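Local atomic coordinates of substrate binding periplasmic protein (Ralstonia solanacearum, PDB entry 3LOP), a protein that probably binds leucine, and perhaps related amino acids, in the periplasm as the substrate-binding component of an ABC-type uptake system. Residues 16-21 and 79-84; 56-61 and 86-91; 119-124 and 290-295. All coordinates share one frame; numbering follows the deposited sequence.

Contact 1 of 3, residues 16-21 and 79-84; sequences GSQAVT and TVVGTA. With LEU (leucine), chain B.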
loop_
_atom_site.group_PDB
_atom_site.type_symbol
_atom_site.label_atom_id
_atom_site.label_comp_id
_atom_site.label_asym_id
_atom_site.label_seq_id
_atom_site.Cartn_x
_atom_site.Cartn_y
_atom_site.Cartn_z
ATOM N N GLY A 16 -7.910 7.115 13.898
ATOM C CA GLY A 16 -7.975 8.232 12.974
ATOM C C GLY A 16 -8.488 7.828 11.604
ATOM O O GLY A 16 -8.921 6.692 11.396
ATOM N N SER A 17 -8.419 8.764 10.662
ATOM C CA SER A 17 -8.905 8.553 9.302
ATOM C C SER A 17 -8.313 7.365 8.552
ATOM O O SER A 17 -8.974 6.769 7.698
ATOM C CB SER A 17 -8.685 9.822 8.479
ATOM O OG SER A 17 -9.191 9.662 7.166
ATOM N N GLN A 18 -7.069 7.023 8.869
ATOM C CA GLN A 18 -6.380 5.920 8.210
ATOM C C GLN A 18 -6.372 4.620 9.005
ATOM O O GLN A 18 -5.688 3.670 8.628
ATOM C CB GLN A 18 -4.938 6.334 7.910
ATOM C CG GLN A 18 -4.785 7.190 6.671
ATOM C CD GLN A 18 -4.763 6.360 5.404
ATOM O OE1 GLN A 18 -5.743 5.702 5.052
ATOM N NE2 GLN A 18 -3.631 6.377 4.716
ATOM N N ALA A 19 -7.136 4.574 10.092
ATOM C CA ALA A 19 -7.191 3.385 10.940
ATOM C C ALA A 19 -7.503 2.094 10.190
ATOM O O ALA A 19 -6.891 1.058 10.451
ATOM C CB ALA A 19 -8.212 3.595 12.055
ATOM N N VAL A 20 -8.451 2.144 9.262
ATOM C CA VAL A 20 -8.820 0.948 8.516
ATOM C C VAL A 20 -7.621 0.354 7.780
ATOM O O VAL A 20 -7.421 -0.862 7.773
ATOM C CB VAL A 20 -9.951 1.250 7.504
ATOM C CG1 VAL A 20 -9.484 2.266 6.478
ATOM C CG2 VAL A 20 -10.406 -0.037 6.837
ATOM N N THR A 21 -6.816 1.222 7.178
ATOM C CA THR A 21 -5.640 0.787 6.435
ATOM C C THR A 21 -4.532 0.272 7.354
ATOM O O THR A 21 -3.978 -0.810 7.125
ATOM C CB THR A 21 -5.103 1.935 5.561
ATOM O OG1 THR A 21 -6.070 2.243 4.547
ATOM C CG2 THR A 21 -3.791 1.545 4.902
ATOM N N THR A 79 5.986 -2.040 6.731
ATOM C CA THR A 79 4.844 -1.295 6.197
ATOM C C THR A 79 4.375 0.025 6.812
ATOM O O THR A 79 3.243 0.123 7.294
ATOM C CB THR A 79 3.613 -2.223 6.146
ATOM O OG1 THR A 79 3.194 -2.534 7.483
ATOM C CG2 THR A 79 3.960 -3.526 5.433
ATOM N N VAL A 80 5.219 1.049 6.781
ATOM C CA VAL A 80 4.813 2.346 7.305
ATOM C C VAL A 80 3.833 2.951 6.298
ATOM O O VAL A 80 4.024 2.835 5.084
ATOM C CB VAL A 80 6.030 3.284 7.487
ATOM C CG1 VAL A 80 5.568 4.692 7.831
ATOM C CG2 VAL A 80 6.922 2.747 8.596
ATOM N N VAL A 81 2.783 3.587 6.804
ATOM C CA VAL A 81 1.757 4.186 5.955
ATOM C C VAL A 81 1.940 5.687 5.755
ATOM O O VAL A 81 2.270 6.412 6.693
ATOM C CB VAL A 81 0.353 3.944 6.555
ATOM C CG1 VAL A 81 -0.707 4.678 5.743
ATOM C CG2 VAL A 81 0.061 2.454 6.603
ATOM N N GLY A 82 1.719 6.141 4.525
ATOM C CA GLY A 82 1.828 7.555 4.221
ATOM C C GLY A 82 3.106 7.979 3.530
ATOM O O GLY A 82 4.198 7.832 4.081
ATOM N N THR A 83 2.972 8.510 2.320
ATOM C CA THR A 83 4.127 8.976 1.569
ATOM C C THR A 83 4.880 10.022 2.382
ATOM O O THR A 83 6.107 9.973 2.484
ATOM C CB THR A 83 3.698 9.593 0.215
ATOM O OG1 THR A 83 3.200 8.557 -0.639
ATOM C CG2 THR A 83 4.873 10.264 -0.474
ATOM N N ALA A 84 4.145 10.967 2.965
ATOM C CA ALA A 84 4.776 12.018 3.759
ATOM C C ALA A 84 5.462 11.445 4.994
ATOM O O ALA A 84 6.526 11.913 5.398
ATOM C CB ALA A 84 3.738 13.067 4.177
HETATM N N LEU B . 0.438 4.838 2.320
HETATM C CA LEU B . -0.881 5.514 2.169
HETATM C C LEU B . -1.991 4.483 2.122
HETATM O O LEU B . -3.144 4.869 2.400
HETATM C CB LEU B . -0.884 6.326 0.886
HETATM C CG LEU B . 0.410 7.131 0.884
HETATM C CD1 LEU B . 0.979 7.191 -0.463
HETATM C CD2 LEU B . 0.166 8.483 1.422
HETATM O OXT LEU B . -1.692 3.309 1.805
#

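Contact 2 of 3, residues 56-61 and 86-91; sequences QKIEQT and VEALMR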
loop_
_atom_site.group_PDB
_atom_site.type_symbol
_atom_site.label_atom_id
_atom_site.label_comp_id
_atom_site.label_asym_id
_atom_site.label_seq_id
_atom_site.Cartn_x
_atom_site.Cartn_y
_atom_site.Cartn_z
ATOM N N GLN A 56 -1.082 8.379 11.687
ATOM C CA GLN A 56 -0.585 8.896 10.412
ATOM C C GLN A 56 -0.034 10.314 10.555
ATOM O O GLN A 56 0.092 11.046 9.575
ATOM C CB GLN A 56 -1.638 8.864 9.294
ATOM C CG GLN A 56 -0.947 8.841 7.919
ATOM C CD GLN A 56 -1.857 9.125 6.741
ATOM O OE1 GLN A 56 -2.695 10.030 6.783
ATOM N NE2 GLN A 56 -1.671 8.375 5.667
ATOM N N LYS A 57 0.287 10.700 11.785
ATOM C CA LYS A 57 0.869 12.013 12.030
ATOM C C LYS A 57 2.355 11.873 11.723
ATOM O O LYS A 57 3.045 11.043 12.309
ATOM C CB LYS A 57 0.655 12.432 13.482
ATOM C CG LYS A 57 -0.802 12.694 13.820
ATOM C CD LYS A 57 -0.982 13.084 15.275
ATOM C CE LYS A 57 -2.441 13.402 15.568
ATOM N NZ LYS A 57 -2.644 13.840 16.971
ATOM N N ILE A 58 2.841 12.680 10.787
ATOM C CA ILE A 58 4.234 12.614 10.363
ATOM C C ILE A 58 5.254 12.629 11.502
ATOM O O ILE A 58 6.155 11.784 11.546
ATOM C CB ILE A 58 4.545 13.757 9.377
ATOM C CG1 ILE A 58 3.585 13.672 8.187
ATOM C CG2 ILE A 58 5.986 13.656 8.887
ATOM C CD1 ILE A 58 3.620 14.880 7.284
ATOM N N GLU A 59 5.118 13.581 12.420
ATOM C CA GLU A 59 6.047 13.677 13.540
ATOM C C GLU A 59 5.966 12.469 14.466
ATOM O O GLU A 59 6.971 12.073 15.061
ATOM C CB GLU A 59 5.789 14.950 14.351
ATOM C CG GLU A 59 6.092 16.244 13.615
ATOM C CD GLU A 59 6.013 17.458 14.525
ATOM O OE1 GLU A 59 6.791 17.519 15.501
ATOM O OE2 GLU A 59 5.175 18.350 14.267
ATOM N N GLN A 60 4.777 11.886 14.591
ATOM C CA GLN A 60 4.608 10.730 15.464
ATOM C C GLN A 60 5.225 9.479 14.844
ATOM O O GLN A 60 5.698 8.604 15.562
ATOM C CB GLN A 60 3.129 10.494 15.773
ATOM C CG GLN A 60 2.905 9.573 16.967
ATOM C CD GLN A 60 3.559 10.097 18.239
ATOM O OE1 GLN A 60 3.271 11.208 18.687
ATOM N NE2 GLN A 60 4.445 9.298 18.826
ATOM N N THR A 61 5.224 9.389 13.516
ATOM C CA THR A 61 5.837 8.238 12.860
ATOM C C THR A 61 7.328 8.293 13.187
ATOM O O THR A 61 7.942 7.286 13.553
ATOM C CB THR A 61 5.659 8.286 11.322
ATOM O OG1 THR A 61 4.264 8.242 10.994
ATOM C CG2 THR A 61 6.370 7.102 10.665
ATOM N N VAL A 86 6.784 8.327 5.424
ATOM C CA VAL A 86 8.018 7.637 5.088
ATOM C C VAL A 86 9.086 8.629 4.641
ATOM O O VAL A 86 10.252 8.484 4.996
ATOM C CB VAL A 86 7.800 6.594 3.979
ATOM C CG1 VAL A 86 9.127 5.930 3.630
ATOM C CG2 VAL A 86 6.797 5.549 4.445
ATOM N N GLU A 87 8.695 9.637 3.869
ATOM C CA GLU A 87 9.670 10.620 3.411
ATOM C C GLU A 87 10.294 11.359 4.594
ATOM O O GLU A 87 11.451 11.776 4.523
ATOM C CB GLU A 87 9.032 11.595 2.412
ATOM C CG GLU A 87 8.605 10.906 1.116
ATOM C CD GLU A 87 8.123 11.863 0.039
ATOM O OE1 GLU A 87 7.688 12.983 0.374
ATOM O OE2 GLU A 87 8.163 11.483 -1.152
ATOM N N ALA A 88 9.544 11.503 5.684
ATOM C CA ALA A 88 10.077 12.164 6.874
ATOM C C ALA A 88 11.111 11.242 7.526
ATOM O O ALA A 88 12.157 11.695 7.991
ATOM C CB ALA A 88 8.954 12.487 7.858
ATOM N N LEU A 89 10.826 9.944 7.561
ATOM C CA LEU A 89 11.775 8.997 8.141
ATOM C C LEU A 89 13.087 9.048 7.367
ATOM O O LEU A 89 14.165 8.926 7.947
ATOM C CB LEU A 89 11.225 7.569 8.096
ATOM C CG LEU A 89 10.038 7.244 9.002
ATOM C CD1 LEU A 89 9.555 5.824 8.726
ATOM C CD2 LEU A 89 10.448 7.393 10.457
HETATM N N MSE A 90 12.991 9.221 6.053
HETATM C CA MSE A 90 14.177 9.287 5.206
HETATM C C MSE A 90 14.883 10.632 5.388
HETATM O O MSE A 90 16.067 10.687 5.719
HETATM C CB MSE A 90 13.787 9.100 3.732
HETATM C CG MSE A 90 13.070 7.786 3.437
HETATM SE SE MSE A 90 12.684 7.486 1.552
HETATM C CE MSE A 90 11.282 8.768 1.297
ATOM N N ARG A 91 14.137 11.710 5.184
ATOM C CA ARG A 91 14.666 13.065 5.297
ATOM C C ARG A 91 15.307 13.376 6.645
ATOM O O ARG A 91 16.388 13.966 6.706
ATOM C CB ARG A 91 13.546 14.073 5.026
ATOM C CG ARG A 91 13.980 15.528 5.073
ATOM C CD ARG A 91 12.790 16.466 4.936
ATOM N NE ARG A 91 11.984 16.167 3.755
ATOM C CZ ARG A 91 10.786 15.589 3.789
ATOM N NH1 ARG A 91 10.241 15.247 4.948
ATOM N NH2 ARG A 91 10.132 15.353 2.659
#

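Contact 3 of 3, residues 119-124 and 290-295; sequences FPIKAS and FVAAKV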
loop_
_atom_site.group_PDB
_atom_site.type_symbol
_atom_site.label_atom_id
_atom_site.label_comp_id
_atom_site.label_asym_id
_atom_site.label_seq_id
_atom_site.Cartn_x
_atom_site.Cartn_y
_atom_site.Cartn_z
ATOM N N PHE A 119 13.133 -0.616 1.302
ATOM C CA PHE A 119 12.934 -1.711 0.361
ATOM C C PHE A 119 11.493 -1.835 -0.127
ATOM O O PHE A 119 10.712 -2.632 0.400
ATOM C CB PHE A 119 13.369 -3.035 1.002
ATOM C CG PHE A 119 14.835 -3.095 1.337
ATOM C CD1 PHE A 119 15.338 -2.461 2.470
ATOM C CD2 PHE A 119 15.716 -3.774 0.500
ATOM C CE1 PHE A 119 16.700 -2.505 2.763
ATOM C CE2 PHE A 119 17.079 -3.826 0.784
ATOM C CZ PHE A 119 17.573 -3.190 1.916
ATOM N N PRO A 120 11.122 -1.040 -1.143
ATOM C CA PRO A 120 9.760 -1.097 -1.676
ATOM C C PRO A 120 9.512 -2.438 -2.352
ATOM O O PRO A 120 10.375 -2.950 -3.071
ATOM C CB PRO A 120 9.730 0.066 -2.666
ATOM C CG PRO A 120 11.152 0.126 -3.157
ATOM C CD PRO A 120 11.940 -0.057 -1.877
ATOM N N ILE A 121 8.334 -3.006 -2.120
ATOM C CA ILE A 121 7.989 -4.284 -2.723
ATOM C C ILE A 121 7.047 -4.115 -3.911
ATOM O O ILE A 121 7.386 -4.464 -5.039
ATOM C CB ILE A 121 7.327 -5.224 -1.690
ATOM C CG1 ILE A 121 8.350 -5.622 -0.621
ATOM C CG2 ILE A 121 6.759 -6.458 -2.386
ATOM C CD1 ILE A 121 7.772 -6.472 0.505
ATOM N N LYS A 122 5.872 -3.553 -3.662
ATOM C CA LYS A 122 4.886 -3.399 -4.724
ATOM C C LYS A 122 5.253 -2.433 -5.845
ATOM O O LYS A 122 6.023 -1.485 -5.651
ATOM C CB LYS A 122 3.533 -3.007 -4.124
ATOM C CG LYS A 122 3.464 -1.617 -3.530
ATOM C CD LYS A 122 2.307 -1.539 -2.538
ATOM C CE LYS A 122 2.070 -0.125 -2.032
ATOM N NZ LYS A 122 1.225 0.661 -2.978
ATOM N N ALA A 123 4.703 -2.703 -7.027
ATOM C CA ALA A 123 4.919 -1.852 -8.190
ATOM C C ALA A 123 4.533 -0.442 -7.754
ATOM O O ALA A 123 3.621 -0.267 -6.944
ATOM C CB ALA A 123 4.047 -2.318 -9.352
ATOM N N SER A 124 5.227 0.551 -8.302
ATOM C CA SER A 124 5.034 1.957 -7.941
ATOM C C SER A 124 3.759 2.644 -8.419
ATOM O O SER A 124 3.054 2.150 -9.296
ATOM C CB SER A 124 6.219 2.768 -8.452
ATOM O OG SER A 124 6.116 2.946 -9.858
ATOM N N PHE A 290 0.856 -9.231 5.011
ATOM C CA PHE A 290 1.223 -10.647 5.050
ATOM C C PHE A 290 2.455 -10.863 4.159
ATOM O O PHE A 290 3.441 -11.486 4.570
ATOM C CB PHE A 290 0.032 -11.465 4.529
ATOM C CG PHE A 290 0.134 -12.952 4.756
ATOM C CD1 PHE A 290 -0.252 -13.516 5.969
ATOM C CD2 PHE A 290 0.555 -13.792 3.734
ATOM C CE1 PHE A 290 -0.225 -14.905 6.155
ATOM C CE2 PHE A 290 0.588 -15.180 3.909
ATOM C CZ PHE A 290 0.196 -15.735 5.120
ATOM N N VAL A 291 2.389 -10.330 2.943
ATOM C CA VAL A 291 3.479 -10.454 1.977
ATOM C C VAL A 291 4.758 -9.770 2.453
ATOM O O VAL A 291 5.849 -10.330 2.337
ATOM C CB VAL A 291 3.053 -9.875 0.601
ATOM C CG1 VAL A 291 4.257 -9.728 -0.315
ATOM C CG2 VAL A 291 2.029 -10.800 -0.050
ATOM N N ALA A 292 4.630 -8.561 2.990
ATOM C CA ALA A 292 5.802 -7.841 3.473
ATOM C C ALA A 292 6.468 -8.631 4.593
ATOM O O ALA A 292 7.693 -8.778 4.625
ATOM C CB ALA A 292 5.405 -6.459 3.964
ATOM N N ALA A 293 5.653 -9.151 5.506
ATOM C CA ALA A 293 6.174 -9.929 6.622
ATOM C C ALA A 293 6.895 -11.184 6.138
ATOM O O ALA A 293 7.946 -11.539 6.665
ATOM C CB ALA A 293 5.043 -10.307 7.574
ATOM N N LYS A 294 6.337 -11.848 5.127
ATOM C CA LYS A 294 6.953 -13.062 4.605
ATOM C C LYS A 294 8.289 -12.758 3.928
ATOM O O LYS A 294 9.246 -13.517 4.064
ATOM C CB LYS A 294 6.011 -13.771 3.625
ATOM C CG LYS A 294 6.517 -15.144 3.212
ATOM C CD LYS A 294 5.461 -15.944 2.471
ATOM C CE LYS A 294 5.973 -17.344 2.163
ATOM N NZ LYS A 294 4.948 -18.158 1.453
ATOM N N VAL A 295 8.353 -11.650 3.193
ATOM C CA VAL A 295 9.594 -11.259 2.530
ATOM C C VAL A 295 10.665 -10.989 3.588
ATOM O O VAL A 295 11.811 -11.420 3.455
ATOM C CB VAL A 295 9.389 -9.993 1.670
ATOM C CG1 VAL A 295 10.733 -9.420 1.242
ATOM C CG2 VAL A 295 8.560 -10.337 0.442
#

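Contact 1 of 3, residues 16-21 and 79-84
Gln18 meets Val81 across this buried contact, where its amide nitrogen NE2 lies 3.5 Å from Val81 CG1. Alongside this pair is an apolar touch, with the methyl CG2 of Thr21 4.3 Å from Val81 CG2. Val81 CG1 stands anti to the backbone N (chi1 175°), which turns it to the glutamine and also to the bound leucine, 3.6 Å from the ligand N. Thr21 turns its methyl, not its hydroxyl, to the valine. These van der Waals touches are few, and the ligand does much of the joining.

The polar part runs through the bound leucine. Gln18 NE2 donates to the carboxylate oxygen O of the leucine at 2.8 Å, with a nearly straight N-H...O angle of 172°. The glutamine chain bends at chi2 (-82°) to bring the amide there. Both segments belong to the leucine pocket of a type I periplasmic binding protein fold, and each leads into a helix: Gln18 is the N-cap of helix 19-38 and Gly82 that of helix 83-91. The ligand is also hydrogen-bonded to Ala106 O and to Arg285 NH1, the latter from helix 284-303.

A type I turn spans Gly16 to Ala19, with Ala19 N bonded to Gly16 O at 3.1 Å. The side chain of Ser17, within this turn, is hydrogen-bonded through OG to Glu207 OE1.

Contact 2 of 3, residues 56-61 and 86-91
Two neighbouring helices of the domain built on the five-stranded parallel sheet pack together here, helix 58-71 and helix 83-91. Strand 74-78 of that sheet lies between them in sequence, so the chain runs helix, strand, helix, as in the alternating alpha/beta architecture of periplasmic binding proteins. The segments meet near the start of helix 58-71, with Lys57 as its N-cap. The CA atoms of Ile58 and Ala88 are 6.8 Å apart, and those of Thr61 and Leu89 are 7.6 Å apart.

The contact is apolar. Ile58 uses its short branch: CG2 stands anti to the backbone N and presses on the methyl CB of Ala88. At 3.4 Å, Ile58 CG2 and Ala88 CB are closer than usual van der Waals contact, so the fit is tight at this point. With only a methyl on Ala88, the backbones approach closely here. Ala88 also touches Val62, one turn further along helix 58-71.

Three residues on from Ile58, Thr61 divides its side chain between two tasks. Its hydroxyl OG1 is hydrogen-bonded to Asn85 OD1 and makes a weak hydrogen bond to Asp54 OD2. Its methyl is left to face Leu89, and the two side chains cross at about a right angle. The methyl faces the branched end of the leucine: Thr61 CG2 lies 3.9 Å from Leu89 CD1, 4.0 Å from Leu89 CG and 4.1 Å from Leu89 CD2.

Contact 3 of 3, residues 119-124 and 290-295
Ile121 points its terminal methyl CD1 onto one side of helix 284-303 and overlaps Ala292 and Val295. Ile121 CD1 lies 3.8 Å from Ala292 CA and 4.2 Å from Ala292 CB, so it rests more on the backbone carbon than on the methyl. It also meets Val295 tip to tip, with Ile121 CD1 at 3.9 Å from Val295 CG2. Ala292 and Val295 are three residues apart, and one methyl spans both.

The isoleucine chain is extended at its end (chi2 176°), which carries CD1 out to the helix. On the valine, CG2 lies beside the backbone N and does the touching. The CA atoms of Ile121 and Ala292 are 7.5 Å apart.

Other residues touch the same parts. Val295 also touches Val324 and Phe332. The backbone of Ile121 is hydrogen-bonded to Ser340. On another side of the helix, Ala293 packs on Ala29, Tyr32 and Phe33 of helix 19-38.

The next residue after Ile121, Lys122, belongs to the magnesium site together with Ala106 and Tyr125. The contact joins helix 284-303 to the loop that leaves edge strand 118-119 of the five-stranded sheet on its way to helix 125-138. A helix late in the chain thus returns to the first alpha/beta domain, as in type I periplasmic binding proteins.

In the fold
Contacts 1 and 2 lie close together, with centres 11 Å apart, and share helix 83-91. Their segments alternate along the chain, and they touch where Val80 CG1 meets Val86 CG2 and Ala84 CB meets Ile58 CD1. Contact 3 comes later; its centre is 16 Å from that of contact 1 and 19 Å from that of contact 2. It touches contact 1 through Thr79 CG2 and Ala292 CB, but not contact 2. Segments 16-21, 56-61, 79-84 and 119-124 follow strands 6-12, 47-53, 74-78 and 118-119 of the parallel sheet. The contacts thus gather at the C-terminal ends of the strands, where the leucine pocket lies. Contact 3 adds helix 284-303, whose Arg285 also reaches the ligand.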